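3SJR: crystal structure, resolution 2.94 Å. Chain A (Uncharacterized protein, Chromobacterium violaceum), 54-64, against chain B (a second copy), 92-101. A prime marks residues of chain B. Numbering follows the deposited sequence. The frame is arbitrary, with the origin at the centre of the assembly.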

ATOM      1  N   GLN A  54     -16.786   7.507   3.121  1.00108.59           N
ATOM      2  CA  GLN A  54     -16.711   6.369   4.031  1.00105.90           C
ATOM      3  C   GLN A  54     -16.425   5.064   3.282  1.00104.08           C
ATOM      4  O   GLN A  54     -16.015   4.074   3.886  1.00102.72           O
ATOM      5  CB  GLN A  54     -17.937   6.279   4.947  1.00108.27           C
ATOM      6  CG  GLN A  54     -19.208   5.801   4.282  1.00112.33           C
ATOM      7  CD  GLN A  54     -20.416   5.942   5.191  1.00115.99           C
ATOM      8  OE1 GLN A  54     -20.738   7.042   5.650  1.00116.43           O
ATOM      9  NE2 GLN A  54     -21.098   4.828   5.449  1.00117.81           N
ATOM     10  N   GLY A  55     -16.630   5.077   1.969  1.00104.17           N
ATOM     11  CA  GLY A  55     -16.184   3.989   1.108  1.00102.13           C
ATOM     12  C   GLY A  55     -14.674   4.011   0.974  1.00 98.04           C
ATOM     13  O   GLY A  55     -14.011   2.998   1.143  1.00 96.39           O
ATOM     14  N   ALA A  56     -14.124   5.183   0.690  1.00 97.00           N
ATOM     15  CA  ALA A  56     -12.677   5.339   0.526  1.00 94.49           C
ATOM     16  C   ALA A  56     -11.888   4.836   1.732  1.00 91.01           C
ATOM     17  O   ALA A  56     -10.918   4.108   1.582  1.00 90.06           O
ATOM     18  CB  ALA A  56     -12.323   6.787   0.212  1.00 95.55           C
ATOM     19  N   GLN A  57     -12.329   5.219   2.920  1.00 89.76           N
ATOM     20  CA  GLN A  57     -11.691   4.828   4.176  1.00 87.51           C
ATOM     21  C   GLN A  57     -11.680   3.310   4.388  1.00 85.46           C
ATOM     22  O   GLN A  57     -10.702   2.741   4.878  1.00 84.03           O
ATOM     23  CB  GLN A  57     -12.417   5.517   5.333  1.00 88.58           C
ATOM     24  CG  GLN A  57     -12.140   4.936   6.711  1.00 88.58           C
ATOM     25  CD  GLN A  57     -13.265   5.233   7.677  1.00 91.33           C
ATOM     26  OE1 GLN A  57     -14.412   4.797   7.483  1.00 92.28           O
ATOM     27  NE2 GLN A  57     -12.949   5.981   8.725  1.00 91.69           N
ATOM     28  N   ALA A  58     -12.782   2.674   4.017  1.00 85.30           N
ATOM     29  CA  ALA A  58     -12.904   1.238   4.114  1.00 84.27           C
ATOM     30  C   ALA A  58     -11.826   0.619   3.253  1.00 82.31           C
ATOM     31  O   ALA A  58     -10.970  -0.118   3.743  1.00 80.94           O
ATOM     32  CB  ALA A  58     -14.295   0.785   3.647  1.00 86.93           C
ATOM     33  N   ALA A  59     -11.863   0.962   1.970  1.00 82.36           N
ATOM     34  CA  ALA A  59     -10.962   0.406   0.983  1.00 81.17           C
ATOM     35  C   ALA A  59      -9.509   0.596   1.379  1.00 78.87           C
ATOM     36  O   ALA A  59      -8.685  -0.259   1.105  1.00 78.10           O
ATOM     37  CB  ALA A  59     -11.225   1.037  -0.366  1.00 84.09           C
ATOM     38  N   ALA A  60      -9.201   1.714   2.031  1.00 78.10           N
ATOM     39  CA  ALA A  60      -7.822   2.054   2.361  1.00 77.14           C
ATOM     40  C   ALA A  60      -7.355   1.118   3.435  1.00 75.48           C
ATOM     41  O   ALA A  60      -6.293   0.511   3.321  1.00 75.89           O
ATOM     42  CB  ALA A  60      -7.721   3.458   2.818  1.00 77.94           C
ATOM     43  N   LEU A  61      -8.176   0.978   4.467  1.00 74.40           N
ATOM     44  CA  LEU A  61      -7.901   0.047   5.548  1.00 73.27           C
ATOM     45  C   LEU A  61      -7.626  -1.373   5.046  1.00 71.98           C
ATOM     46  O   LEU A  61      -6.639  -1.987   5.429  1.00 71.53           O
ATOM     47  CB  LEU A  61      -9.053   0.062   6.546  1.00 73.88           C
ATOM     48  CG  LEU A  61      -9.105   1.335   7.398  1.00 74.85           C
ATOM     49  CD1 LEU A  61     -10.420   1.412   8.152  1.00 75.94           C
ATOM     50  CD2 LEU A  61      -7.931   1.405   8.363  1.00 74.78           C
ATOM     51  N   LEU A  62      -8.493  -1.876   4.175  1.00 71.83           N
ATOM     52  CA  LEU A  62      -8.278  -3.163   3.524  1.00 71.25           C
ATOM     53  C   LEU A  62      -6.959  -3.174   2.735  1.00 71.28           C
ATOM     54  O   LEU A  62      -6.163  -4.122   2.834  1.00 70.90           O
ATOM     55  CB  LEU A  62      -9.459  -3.490   2.605  1.00 72.20           C
ATOM     56  CG  LEU A  62      -9.558  -4.899   2.000  1.00 72.79           C
ATOM     57  CD1 LEU A  62      -9.499  -5.986   3.044  1.00 71.01           C
ATOM     58  CD2 LEU A  62     -10.836  -5.048   1.203  1.00 75.13           C
ATOM     59  N   PHE A  63      -6.711  -2.110   1.971  1.00 72.16           N
ATOM     60  CA  PHE A  63      -5.520  -2.073   1.133  1.00 72.65           C
ATOM     61  C   PHE A  63      -4.295  -2.224   1.997  1.00 72.69           C
ATOM     62  O   PHE A  63      -3.467  -3.103   1.766  1.00 72.63           O
ATOM     63  CB  PHE A  63      -5.406  -0.783   0.328  1.00 73.83           C
ATOM     64  CG  PHE A  63      -4.319  -0.835  -0.694  1.00 74.52           C
ATOM     65  CD1 PHE A  63      -3.056  -0.353  -0.409  1.00 76.04           C
ATOM     66  CD2 PHE A  63      -4.542  -1.410  -1.925  1.00 74.90           C
ATOM     67  CE1 PHE A  63      -2.040  -0.414  -1.354  1.00 78.56           C
ATOM     68  CE2 PHE A  63      -3.538  -1.475  -2.874  1.00 77.66           C
ATOM     69  CZ  PHE A  63      -2.282  -0.980  -2.583  1.00 79.32           C
ATOM     70  N   SER A  64      -4.210  -1.353   2.994  1.00 73.05           N
ATOM     71  CA  SER A  64      -3.044  -1.255   3.834  1.00 74.59           C
ATOM     72  C   SER A  64      -2.843  -2.535   4.644  1.00 73.83           C
ATOM     73  O   SER A  64      -1.712  -2.991   4.824  1.00 75.17           O
ATOM     74  CB  SER A  64      -3.158  -0.031   4.745  1.00 75.71           C
ATOM     75  OG  SER A  64      -1.931   0.235   5.404  1.00 79.26           O
TER
ATOM     76  N   SER B  92     -12.676   1.315  -8.891  1.00 90.67           N
ATOM     77  CA  SER B  92     -11.322   1.712  -8.492  1.00 87.52           C
ATOM     78  C   SER B  92     -10.805   0.962  -7.260  1.00 84.25           C
ATOM     79  O   SER B  92      -9.659   0.529  -7.228  1.00 83.26           O
ATOM     80  CB  SER B  92     -11.211   3.226  -8.310  1.00 86.88           C
ATOM     81  OG  SER B  92     -12.105   3.696  -7.321  1.00 86.13           O
ATOM     82  N   HIS B  93     -11.651   0.770  -6.261  1.00 83.24           N
ATOM     83  CA  HIS B  93     -11.192   0.123  -5.048  1.00 80.94           C
ATOM     84  C   HIS B  93     -10.685  -1.288  -5.281  1.00 80.63           C
ATOM     85  O   HIS B  93      -9.672  -1.685  -4.706  1.00 79.21           O
ATOM     86  CB  HIS B  93     -12.263   0.156  -3.977  1.00 81.52           C
ATOM     87  CG  HIS B  93     -12.729   1.538  -3.644  1.00 82.96           C
ATOM     88  ND1 HIS B  93     -11.892   2.631  -3.686  1.00 82.27           N
ATOM     89  CD2 HIS B  93     -13.940   2.003  -3.255  1.00 85.37           C
ATOM     90  CE1 HIS B  93     -12.571   3.713  -3.351  1.00 83.53           C
ATOM     91  NE2 HIS B  93     -13.814   3.359  -3.078  1.00 85.51           N
ATOM     92  N   SER B  94     -11.365  -2.048  -6.127  1.00 82.64           N
ATOM     93  CA  SER B  94     -10.882  -3.390  -6.451  1.00 82.55           C
ATOM     94  C   SER B  94      -9.632  -3.296  -7.320  1.00 81.78           C
ATOM     95  O   SER B  94      -8.625  -3.954  -7.031  1.00 80.24           O
ATOM     96  CB  SER B  94     -11.968  -4.247  -7.108  1.00 86.26           C
ATOM     97  OG  SER B  94     -12.828  -3.471  -7.924  1.00 88.77           O
ATOM     98  N   GLN B  95      -9.688  -2.452  -8.353  1.00 82.79           N
ATOM     99  CA  GLN B  95      -8.548  -2.250  -9.227  1.00 83.08           C
ATOM    100  C   GLN B  95      -7.297  -1.984  -8.407  1.00 79.51           C
ATOM    101  O   GLN B  95      -6.228  -2.547  -8.673  1.00 79.36           O
ATOM    102  CB  GLN B  95      -8.797  -1.085 -10.170  1.00 85.78           C
ATOM    103  CG  GLN B  95      -9.877  -1.335 -11.215  1.00 91.99           C
ATOM    104  CD  GLN B  95      -9.605  -2.543 -12.119  1.00 97.38           C
ATOM    105  OE1 GLN B  95      -8.535  -3.168 -12.068  1.00 97.30           O
ATOM    106  NE2 GLN B  95     -10.582  -2.869 -12.958  1.00101.79           N
ATOM    107  N   HIS B  96      -7.456  -1.132  -7.395  1.00 76.94           N
ATOM    108  CA  HIS B  96      -6.368  -0.747  -6.521  1.00 74.00           C
ATOM    109  C   HIS B  96      -5.806  -2.020  -5.896  1.00 72.70           C
ATOM    110  O   HIS B  96      -4.648  -2.372  -6.141  1.00 72.74           O
ATOM    111  CB  HIS B  96      -6.837   0.306  -5.488  1.00 72.40           C
ATOM    112  CG  HIS B  96      -5.728   0.897  -4.656  1.00 70.07           C
ATOM    113  ND1 HIS B  96      -4.463   1.146  -5.153  1.00 69.12           N
ATOM    114  CD2 HIS B  96      -5.703   1.293  -3.358  1.00 66.82           C
ATOM    115  CE1 HIS B  96      -3.704   1.647  -4.192  1.00 67.17           C
ATOM    116  NE2 HIS B  96      -4.432   1.743  -3.093  1.00 66.11           N
ATOM    117  N   LEU B  97      -6.645  -2.731  -5.149  1.00 72.26           N
ATOM    118  CA  LEU B  97      -6.286  -4.001  -4.523  1.00 71.50           C
ATOM    119  C   LEU B  97      -5.659  -5.015  -5.464  1.00 72.19           C
ATOM    120  O   LEU B  97      -4.697  -5.697  -5.110  1.00 71.13           O
ATOM    121  CB  LEU B  97      -7.530  -4.623  -3.927  1.00 72.85           C
ATOM    122  CG  LEU B  97      -7.790  -4.277  -2.474  1.00 73.27           C
ATOM    123  CD1 LEU B  97      -9.176  -4.694  -2.083  1.00 75.29           C
ATOM    124  CD2 LEU B  97      -6.776  -5.009  -1.635  1.00 74.77           C
ATOM    125  N   LEU B  98      -6.223  -5.127  -6.659  1.00 74.38           N
ATOM    126  CA  LEU B  98      -5.703  -6.046  -7.655  1.00 76.14           C
ATOM    127  C   LEU B  98      -4.305  -5.662  -8.031  1.00 75.93           C
ATOM    128  O   LEU B  98      -3.380  -6.473  -7.955  1.00 75.24           O
ATOM    129  CB  LEU B  98      -6.574  -6.031  -8.896  1.00 79.40           C
ATOM    130  CG  LEU B  98      -7.772  -6.950  -8.798  1.00 80.86           C
ATOM    131  CD1 LEU B  98      -8.417  -7.033 -10.162  1.00 86.17           C
ATOM    132  CD2 LEU B  98      -7.335  -8.325  -8.303  1.00 79.61           C
ATOM    133  N   LEU B  99      -4.161  -4.405  -8.432  1.00 77.28           N
ATOM    134  CA  LEU B  99      -2.863  -3.883  -8.795  1.00 78.46           C
ATOM    135  C   LEU B  99      -1.896  -4.075  -7.641  1.00 76.30           C
ATOM    136  O   LEU B  99      -0.710  -4.306  -7.852  1.00 77.02           O
ATOM    137  CB  LEU B  99      -2.952  -2.417  -9.191  1.00 79.65           C
ATOM    138  CG  LEU B  99      -1.603  -1.751  -9.483  1.00 80.66           C
ATOM    139  CD1 LEU B  99      -0.848  -2.475 -10.597  1.00 83.06           C
ATOM    140  CD2 LEU B  99      -1.787  -0.272  -9.803  1.00 82.48           C
ATOM    141  N   GLY B 100      -2.417  -4.002  -6.423  1.00 74.70           N
ATOM    142  CA  GLY B 100      -1.620  -4.301  -5.245  1.00 73.53           C
ATOM    143  C   GLY B 100      -1.016  -5.681  -5.356  1.00 73.66           C
ATOM    144  O   GLY B 100       0.211  -5.826  -5.421  1.00 73.62           O
HETATM  145  N   MSE B 101      -1.895  -6.679  -5.420  1.00 74.40           N
HETATM  146  CA  MSE B 101      -1.506  -8.085  -5.389  1.00 75.00           C
HETATM  147  C   MSE B 101      -0.676  -8.471  -6.595  1.00 76.98           C
HETATM  148  O   MSE B 101       0.289  -9.234  -6.474  1.00 76.52           O
HETATM  149  CB  MSE B 101      -2.743  -8.972  -5.288  1.00 75.92           C
HETATM  150  CG  MSE B 101      -3.505  -8.727  -4.025  1.00 75.85           C
HETATM  151 SE   MSE B 101      -5.390  -9.089  -4.148  1.00 81.99          SE
HETATM  152  CE  MSE B 101      -5.397 -10.867  -3.338  1.00 80.44           C
TER

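Two helices from two copies of the same protein lie side by side here, running in nearly the same direction: their axes diverge by only 10° and come within 10.2 Å of each other. Within each helix, backbone hydrogen bonds run from N of one residue to O four residues earlier, such as Phe63 N to Ala59 O at 2.8 Å, and no hydrogen bond crosses between the stretches. What joins them is the packing of side chains, which together with the backbone buries 405 Å². The register repeats every four residues, about one helical turn: the CA atoms of Ala59 and His93′ are 6.0 Å apart, and so are those of Phe63 and Leu97′.

Along chain B, Ser92′ stays out of reach, and contact begins at His93′. Its CA-to-CB bond points toward chain A, and its imidazole lays one face against the methyl of Ala59. Ala59 CB sits 3.9 Å from the ring centroid of His93′, only 22° off the ring normal, a CH-pi contact in which weakly polarised C-H bonds meet the pi cloud. Alanine suits this place because its short side chain lets a flat ring lie close to the helix. The far end of the same ring reaches back along chain A, where His93′ NE2 lies 4.2 Å from Gly55 C and 4.2 Å from Ala56 N; there the imidazole tip meets the backbone of Gly55 and Ala56, at van der Waals range rather than in a hydrogen bond.

Ser94′ and Gln95′ make no contact, and the next turn toward chain A brings His96′. Its ring stacks on that of Phe63 in an offset arrangement, the planes within 5° of parallel and the centroids 3.7 Å apart; the closest atoms, Phe63 CD2 and His96′ CD2, are separated by 3.3 Å. Two flat aromatic rings gain broad dispersion contact this way, while the polar edge of the imidazole remains free to bond, and His96′ NE2 is hydrogen-bonded elsewhere in the structure.

Leu97′ leaves its backbone sideways, but the end of its side chain comes nearer to chain A. Leu97′ CD1 packs 3.7 Å from Leu62 CD2, and Leu97′ CD2 lies 4.2 Å from Phe63 CD2, so the branched side chain fills space beside both residues with purely apolar surface.

After Leu98′, which points away, and Leu99′, which makes no contact, Gly100′ gives Phe63 room. Its CA lies 4.2 Å from Phe63 CE2, whereas an ideally placed CB would come within 3.1 Å of that same Phe63 CE2, a tight fit.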